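Local coordinates for hypothetical protein BA_2335 (PDB 4H4N) that is of unknown function but folds as a small all-beta protein built from two antiparallel sheets, at residues L19-F24 against Y57-R62; E29-V34 against R50-T55. All blocks are in the same frame, centred on the assembly; numbering follows the deposited sequence.

How the contacts relate
Contact 1 is a true strand pairing, partly buried and close to the middle of the chain, whereas contact 2 is a surface contact in which a loop lies against a strand. Both reach the same three-stranded sheet, contact 2 through strand 30-38 only: strand 17-24, which includes 19-24, is the middle strand, with strand 56-63 along one edge and strand 30-38 along the other. Backbone hydrogen bonds pair Phe23 with Ile31 and Val21 with Val34, and Phe23 also packs on Tyr54. Contact 1 combines a backbone ladder with a charged, sulfate-bound face; contact 2 is almost entirely aliphatic. Along the chain, contact 2 is nested within the loop that contact 1 closes.

Contact 1 (L19-F24 against Y57-R62); sequences LKVTFF and YETEVR. With SO4 (sulfate ion), chain F.
An antiparallel beta ladder joins residues 19-24, in the central strand of a three-stranded sheet, to the edge strand 57-62. Lys20 with Glu60 and Thr22 with Glu58 are the hydrogen-bonded pairs. The straightest bond runs from Lys20 N to Glu60 O (2.8 Å, 175° at the hydrogen), while the return bond from Glu60 N to Lys20 O is more bent, at 148°.

The non-hydrogen-bonded pairs put Leu19, Val21, Phe23, Tyr57, Thr59 and Val61 on one face. There Leu19, with CG anti to the backbone N (chi1 -169°), swings CD1 across to Val61 CG2 at 3.7 Å, and Phe23 CD1 lies alongside Tyr57 CB at 3.9 Å. Such alternation gives the sheet an apolar side, where Phe11 of strand 9-13 packs on Leu19, Val21 and Thr59 and meets the Tyr57 ring edge-to-face.

On the other face a water grips three groups: it donates to Lys20 O and to Glu60 OE1 (2.8 Å), and is hydrogen-bonded to Thr22 OG1, which also has Asn33 OD1 as a partner. Farther along, Arg62, bent at its second torsion, salt-bridges Glu60 through NH2 and OE2 (3.0 Å), meeting the carboxylate from above its plane. The extended Lys20 side chain crosses that of Arg62 at about a right angle, bringing NZ to 4.1 Å from Arg62 NH1. A sulfate, probably from the crystallisation liquor, would offset this repulsion: Lys20 NZ bonds its O2 at 2.6 Å, and Arg62 NH1 and NH2 clasp O1 and O3.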
loop_
_atom_site.group_PDB
_atom_site.type_symbol
_atom_site.label_atom_id
_atom_site.label_comp_id
_atom_site.label_asym_id
_atom_site.label_seq_id
_atom_site.Cartn_x
_atom_site.Cartn_y
_atom_site.Cartn_z
ATOM N N LEU A 19 4.348 3.635 -0.314
ATOM C CA LEU A 19 3.975 2.249 -0.125
ATOM C C LEU A 19 2.991 1.861 -1.223
ATOM O O LEU A 19 1.978 2.528 -1.417
ATOM C CB LEU A 19 3.324 2.046 1.230
ATOM C CG LEU A 19 3.143 0.575 1.643
ATOM C CD1 LEU A 19 4.465 -0.071 2.030
ATOM C CD2 LEU A 19 2.113 0.452 2.752
ATOM N N LYS A 20 3.298 0.781 -1.931
ATOM C CA LYS A 20 2.468 0.252 -3.007
ATOM C C LYS A 20 1.863 -1.060 -2.540
ATOM O O LYS A 20 2.604 -1.992 -2.248
ATOM C CB LYS A 20 3.307 0.035 -4.263
ATOM C CG LYS A 20 3.977 1.302 -4.806
ATOM C CD LYS A 20 4.687 1.034 -6.137
ATOM C CE LYS A 20 5.224 2.297 -6.785
ATOM N NZ LYS A 20 5.655 2.049 -8.192
ATOM N N VAL A 21 0.535 -1.132 -2.501
ATOM C CA VAL A 21 -0.189 -2.300 -2.040
ATOM C C VAL A 21 -0.831 -2.956 -3.261
ATOM O O VAL A 21 -1.582 -2.314 -3.984
ATOM C CB VAL A 21 -1.283 -1.911 -1.024
ATOM C CG1 VAL A 21 -1.993 -3.145 -0.497
ATOM C CG2 VAL A 21 -0.695 -1.076 0.123
ATOM N N THR A 22 -0.507 -4.220 -3.497
ATOM C CA THR A 22 -1.078 -4.980 -4.593
ATOM C C THR A 22 -2.025 -6.025 -4.038
ATOM O O THR A 22 -1.667 -6.783 -3.145
ATOM C CB THR A 22 0.030 -5.664 -5.413
ATOM O OG1 THR A 22 0.953 -4.683 -5.882
ATOM C CG2 THR A 22 -0.561 -6.389 -6.600
ATOM N N PHE A 23 -3.238 -6.052 -4.574
ATOM C CA PHE A 23 -4.255 -7.028 -4.208
ATOM C C PHE A 23 -4.278 -8.136 -5.245
ATOM O O PHE A 23 -4.261 -7.866 -6.450
ATOM C CB PHE A 23 -5.635 -6.351 -4.149
ATOM C CG PHE A 23 -5.759 -5.358 -3.019
ATOM C CD1 PHE A 23 -6.087 -5.780 -1.749
ATOM C CD2 PHE A 23 -5.538 -4.015 -3.209
ATOM C CE1 PHE A 23 -6.208 -4.879 -0.693
ATOM C CE2 PHE A 23 -5.648 -3.112 -2.157
ATOM C CZ PHE A 23 -5.985 -3.551 -0.906
ATOM N N PHE A 24 -4.331 -9.376 -4.771
ATOM C CA PHE A 24 -4.278 -10.572 -5.600
ATOM C C PHE A 24 -5.508 -11.423 -5.402
ATOM O O PHE A 24 -6.104 -11.448 -4.330
ATOM C CB PHE A 24 -3.053 -11.433 -5.226
ATOM C CG PHE A 24 -1.725 -10.779 -5.501
ATOM C CD1 PHE A 24 -1.085 -10.918 -6.721
ATOM C CD2 PHE A 24 -1.109 -9.989 -4.535
ATOM C CE1 PHE A 24 0.130 -10.311 -6.960
ATOM C CE2 PHE A 24 0.110 -9.394 -4.784
ATOM C CZ PHE A 24 0.736 -9.570 -5.989
ATOM N N TYR A 57 -2.986 -9.523 -0.061
ATOM C CA TYR A 57 -2.266 -8.375 -0.566
ATOM C C TYR A 57 -0.791 -8.542 -0.237
ATOM O O TYR A 57 -0.411 -9.294 0.657
ATOM C CB TYR A 57 -2.818 -7.041 -0.017
ATOM C CG TYR A 57 -2.615 -6.835 1.451
ATOM C CD1 TYR A 57 -1.398 -6.391 1.934
ATOM C CD2 TYR A 57 -3.620 -7.074 2.355
ATOM C CE1 TYR A 57 -1.164 -6.233 3.287
ATOM C CE2 TYR A 57 -3.408 -6.895 3.724
ATOM C CZ TYR A 57 -2.177 -6.471 4.180
ATOM O OH TYR A 57 -1.978 -6.299 5.534
ATOM N N GLU A 58 0.029 -7.815 -0.977
ATOM C CA GLU A 58 1.454 -7.676 -0.675
ATOM C C GLU A 58 1.802 -6.200 -0.777
ATOM O O GLU A 58 1.097 -5.422 -1.404
ATOM C CB GLU A 58 2.324 -8.481 -1.632
ATOM C CG GLU A 58 2.030 -9.956 -1.642
ATOM C CD GLU A 58 2.470 -10.727 -0.401
ATOM O OE1 GLU A 58 3.107 -10.171 0.511
ATOM O OE2 GLU A 58 2.159 -11.938 -0.361
ATOM N N THR A 59 2.895 -5.812 -0.149
ATOM C CA THR A 59 3.344 -4.441 -0.147
ATOM C C THR A 59 4.771 -4.307 -0.640
ATOM O O THR A 59 5.602 -5.212 -0.494
ATOM C CB THR A 59 3.238 -3.814 1.259
ATOM O OG1 THR A 59 4.120 -4.485 2.155
ATOM C CG2 THR A 59 1.837 -3.900 1.797
ATOM N N GLU A 60 5.054 -3.136 -1.189
ATOM C CA GLU A 60 6.369 -2.724 -1.632
ATOM C C GLU A 60 6.602 -1.299 -1.171
ATOM O O GLU A 60 5.692 -0.486 -1.185
ATOM C CB GLU A 60 6.461 -2.709 -3.178
ATOM C CG GLU A 60 6.389 -4.052 -3.816
ATOM C CD GLU A 60 6.224 -3.947 -5.302
ATOM O OE1 GLU A 60 5.120 -3.534 -5.741
ATOM O OE2 GLU A 60 7.158 -4.326 -6.051
ATOM N N VAL A 61 7.848 -0.979 -0.848
ATOM C CA VAL A 61 8.245 0.374 -0.471
ATOM C C VAL A 61 9.144 0.940 -1.548
ATOM O O VAL A 61 10.079 0.271 -1.994
ATOM C CB VAL A 61 9.003 0.354 0.870
ATOM C CG1 VAL A 61 9.550 1.749 1.202
ATOM C CG2 VAL A 61 8.145 -0.182 1.976
ATOM N N ARG A 62 8.874 2.173 -1.953
ATOM C CA ARG A 62 9.726 2.881 -2.878
ATOM C C ARG A 62 10.088 4.231 -2.272
ATOM O O ARG A 62 9.401 4.729 -1.401
ATOM C CB ARG A 62 9.039 3.025 -4.218
ATOM C CG ARG A 62 8.715 1.651 -4.827
ATOM C CD ARG A 62 9.955 0.727 -5.062
ATOM N NE ARG A 62 9.524 -0.590 -5.519
ATOM C CZ ARG A 62 9.140 -0.828 -6.764
ATOM N NH1 ARG A 62 9.199 0.132 -7.673
ATOM N NH2 ARG A 62 8.713 -2.013 -7.127
HETATM S S SO4 F . 6.991 -1.085 -10.181
HETATM O O1 SO4 F . 8.192 -0.349 -10.554
HETATM O O2 SO4 F . 6.097 -0.179 -9.472
HETATM O O3 SO4 F . 7.325 -2.223 -9.331
HETATM O O4 SO4 F . 6.335 -1.568 -11.394
HETATM O O HOH W 1 2.871 -3.944 -4.181
#

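Contact 2 (E29-V34 against R50-T55); sequences EVITNV and RYPNYT
Strand 30-38 makes this contact close to its start, through two consecutive residues that both direct their side chains at the loop 50-55. Ile31 comes first and does most of the work. Its CG1 stands anti to the carbonyl carbon, beside the backbone N (chi1 -58°), and with the chain extended beyond it (chi2 166°) the CD1 methyl reaches deepest toward the loop. CD1 lies 3.4 Å from Asn53 O and 3.9 Å from Tyr54 CA, so across this contact it meets mainly loop backbone, with Tyr54 CB a little farther off. The other branch, CG2, sits anti to the backbone N and meets the proline ring, 3.6 Å from Pro52 CG. The Ile31 and Pro52 side chains slide past each other in opposite directions, and the two branches of Ile31 spread along the loop, CG2 at Pro52 and CD1 at Asn53 and Tyr54.

Thr32 follows, crossing Pro52 obliquely. Its methyl takes the crowded position between the backbone N and the carbonyl carbon, which places CG2 at 3.7 Å from both Pro52 CG and Pro52 CD. Pro52 CG thus touches methyls of two successive strand residues. The loop is also tied in by Tyr54, whose ring packs edge-to-face with Phe23 of strand 17-24, and by Tyr51, whose hydroxyl bonds Lys7 O.

Two neighbouring residues can face the same partner because the strand is irregular here: Ile31 has a helix-like psi (-56°), Thr32 is extended, and both bond to the single residue Phe23 of strand 17-24. This is the pattern of a classic beta bulge, with an extended, proline-containing loop packed against its side chains.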
loop_
_atom_site.group_PDB
_atom_site.type_symbol
_atom_site.label_atom_id
_atom_site.label_comp_id
_atom_site.label_asym_id
_atom_site.label_seq_id
_atom_site.Cartn_x
_atom_site.Cartn_y
_atom_site.Cartn_z
ATOM N N GLU A 29 -3.426 -13.687 -9.574
ATOM C CA GLU A 29 -3.536 -12.588 -10.502
ATOM C C GLU A 29 -3.659 -11.272 -9.760
ATOM O O GLU A 29 -4.234 -11.217 -8.677
ATOM C CB GLU A 29 -4.752 -12.798 -11.425
ATOM C CG GLU A 29 -6.155 -12.483 -10.850
ATOM C CD GLU A 29 -6.805 -13.531 -9.938
ATOM O OE1 GLU A 29 -6.144 -14.433 -9.434
ATOM O OE2 GLU A 29 -8.030 -13.425 -9.714
ATOM N N VAL A 30 -3.113 -10.211 -10.344
ATOM C CA VAL A 30 -3.242 -8.884 -9.786
ATOM C C VAL A 30 -4.635 -8.350 -10.072
ATOM O O VAL A 30 -5.080 -8.327 -11.223
ATOM C CB VAL A 30 -2.204 -7.935 -10.380
ATOM C CG1 VAL A 30 -2.460 -6.512 -9.898
ATOM C CG2 VAL A 30 -0.823 -8.383 -10.023
ATOM N N ILE A 31 -5.344 -7.966 -9.020
ATOM C CA ILE A 31 -6.662 -7.354 -9.136
ATOM C C ILE A 31 -6.496 -5.846 -9.330
ATOM O O ILE A 31 -7.020 -5.280 -10.280
ATOM C CB ILE A 31 -7.533 -7.640 -7.914
ATOM C CG1 ILE A 31 -7.690 -9.147 -7.696
ATOM C CG2 ILE A 31 -8.895 -6.987 -8.052
ATOM C CD1 ILE A 31 -8.241 -9.489 -6.338
ATOM N N THR A 32 -5.789 -5.195 -8.410
ATOM C CA THR A 32 -5.524 -3.769 -8.508
ATOM C C THR A 32 -4.397 -3.422 -7.567
ATOM O O THR A 32 -3.900 -4.258 -6.818
ATOM C CB THR A 32 -6.761 -2.908 -8.201
ATOM O OG1 THR A 32 -6.578 -1.590 -8.718
ATOM C CG2 THR A 32 -7.077 -2.840 -6.732
ATOM N N ASN A 33 -3.992 -2.168 -7.647
ATOM C CA ASN A 33 -2.965 -1.609 -6.830
ATOM C C ASN A 33 -3.454 -0.306 -6.232
ATOM O O ASN A 33 -4.214 0.425 -6.861
ATOM C CB ASN A 33 -1.786 -1.270 -7.740
ATOM C CG ASN A 33 -1.341 -2.444 -8.578
ATOM O OD1 ASN A 33 -0.597 -3.278 -8.113
ATOM N ND2 ASN A 33 -1.788 -2.507 -9.823
ATOM N N VAL A 34 -3.008 -0.017 -5.017
ATOM C CA VAL A 34 -3.216 1.279 -4.410
ATOM C C VAL A 34 -1.872 1.743 -3.849
ATOM O O VAL A 34 -0.954 0.933 -3.666
ATOM C CB VAL A 34 -4.312 1.281 -3.334
ATOM C CG1 VAL A 34 -5.648 0.821 -3.923
ATOM C CG2 VAL A 34 -3.944 0.464 -2.178
ATOM N N ARG A 50 -11.259 1.538 0.803
ATOM C CA ARG A 50 -11.894 1.101 -0.430
ATOM C C ARG A 50 -10.933 0.172 -1.130
ATOM O O ARG A 50 -9.780 0.507 -1.372
ATOM C CB ARG A 50 -12.231 2.306 -1.312
ATOM C CG ARG A 50 -13.204 3.281 -0.627
ATOM C CD ARG A 50 -13.677 4.410 -1.508
ATOM N NE ARG A 50 -14.456 3.922 -2.628
ATOM C CZ ARG A 50 -14.992 4.705 -3.570
ATOM N NH1 ARG A 50 -14.813 6.015 -3.530
ATOM N NH2 ARG A 50 -15.679 4.177 -4.569
ATOM N N TYR A 51 -11.423 -1.003 -1.460
ATOM C CA TYR A 51 -10.621 -2.001 -2.110
ATOM C C TYR A 51 -11.558 -3.069 -2.627
ATOM O O TYR A 51 -12.627 -3.289 -2.069
ATOM C CB TYR A 51 -9.560 -2.598 -1.159
ATOM C CG TYR A 51 -10.076 -3.066 0.167
ATOM C CD1 TYR A 51 -10.610 -4.345 0.327
ATOM C CD2 TYR A 51 -9.990 -2.252 1.292
ATOM C CE1 TYR A 51 -11.068 -4.777 1.554
ATOM C CE2 TYR A 51 -10.456 -2.683 2.533
ATOM C CZ TYR A 51 -10.976 -3.958 2.653
ATOM O OH TYR A 51 -11.413 -4.426 3.870
ATOM N N PRO A 52 -11.147 -3.770 -3.681
ATOM C CA PRO A 52 -11.975 -4.839 -4.196
ATOM C C PRO A 52 -11.900 -6.065 -3.311
ATOM O O PRO A 52 -11.006 -6.187 -2.476
ATOM C CB PRO A 52 -11.311 -5.159 -5.540
ATOM C CG PRO A 52 -9.899 -4.808 -5.347
ATOM C CD PRO A 52 -9.910 -3.607 -4.472
ATOM N N ASN A 53 -12.842 -6.973 -3.499
ATOM C CA ASN A 53 -12.735 -8.269 -2.863
ATOM C C ASN A 53 -11.389 -8.846 -3.288
ATOM O O ASN A 53 -10.983 -8.695 -4.434
ATOM C CB ASN A 53 -13.883 -9.185 -3.268
ATOM C CG ASN A 53 -15.216 -8.737 -2.701
ATOM O OD1 ASN A 53 -15.273 -7.996 -1.719
ATOM N ND2 ASN A 53 -16.297 -9.204 -3.305
ATOM N N TYR A 54 -10.678 -9.457 -2.351
ATOM C CA TYR A 54 -9.316 -9.929 -2.599
ATOM C C TYR A 54 -9.027 -11.186 -1.807
ATOM O O TYR A 54 -9.693 -11.490 -0.829
ATOM C CB TYR A 54 -8.282 -8.829 -2.232
ATOM C CG TYR A 54 -8.131 -8.592 -0.747
ATOM C CD1 TYR A 54 -8.989 -7.750 -0.067
ATOM C CD2 TYR A 54 -7.147 -9.242 -0.022
ATOM C CE1 TYR A 54 -8.859 -7.555 1.292
ATOM C CE2 TYR A 54 -7.006 -9.049 1.341
ATOM C CZ TYR A 54 -7.862 -8.215 1.995
ATOM O OH TYR A 54 -7.724 -8.043 3.355
ATOM N N THR A 55 -8.002 -11.903 -2.241
ATOM C CA THR A 55 -7.527 -13.084 -1.557
ATOM C C THR A 55 -6.346 -12.769 -0.630
ATOM O O THR A 55 -6.325 -13.224 0.518
ATOM C CB THR A 55 -7.188 -14.170 -2.580
ATOM O OG1 THR A 55 -8.373 -14.476 -3.346
ATOM C CG2 THR A 55 -6.674 -15.397 -1.914
#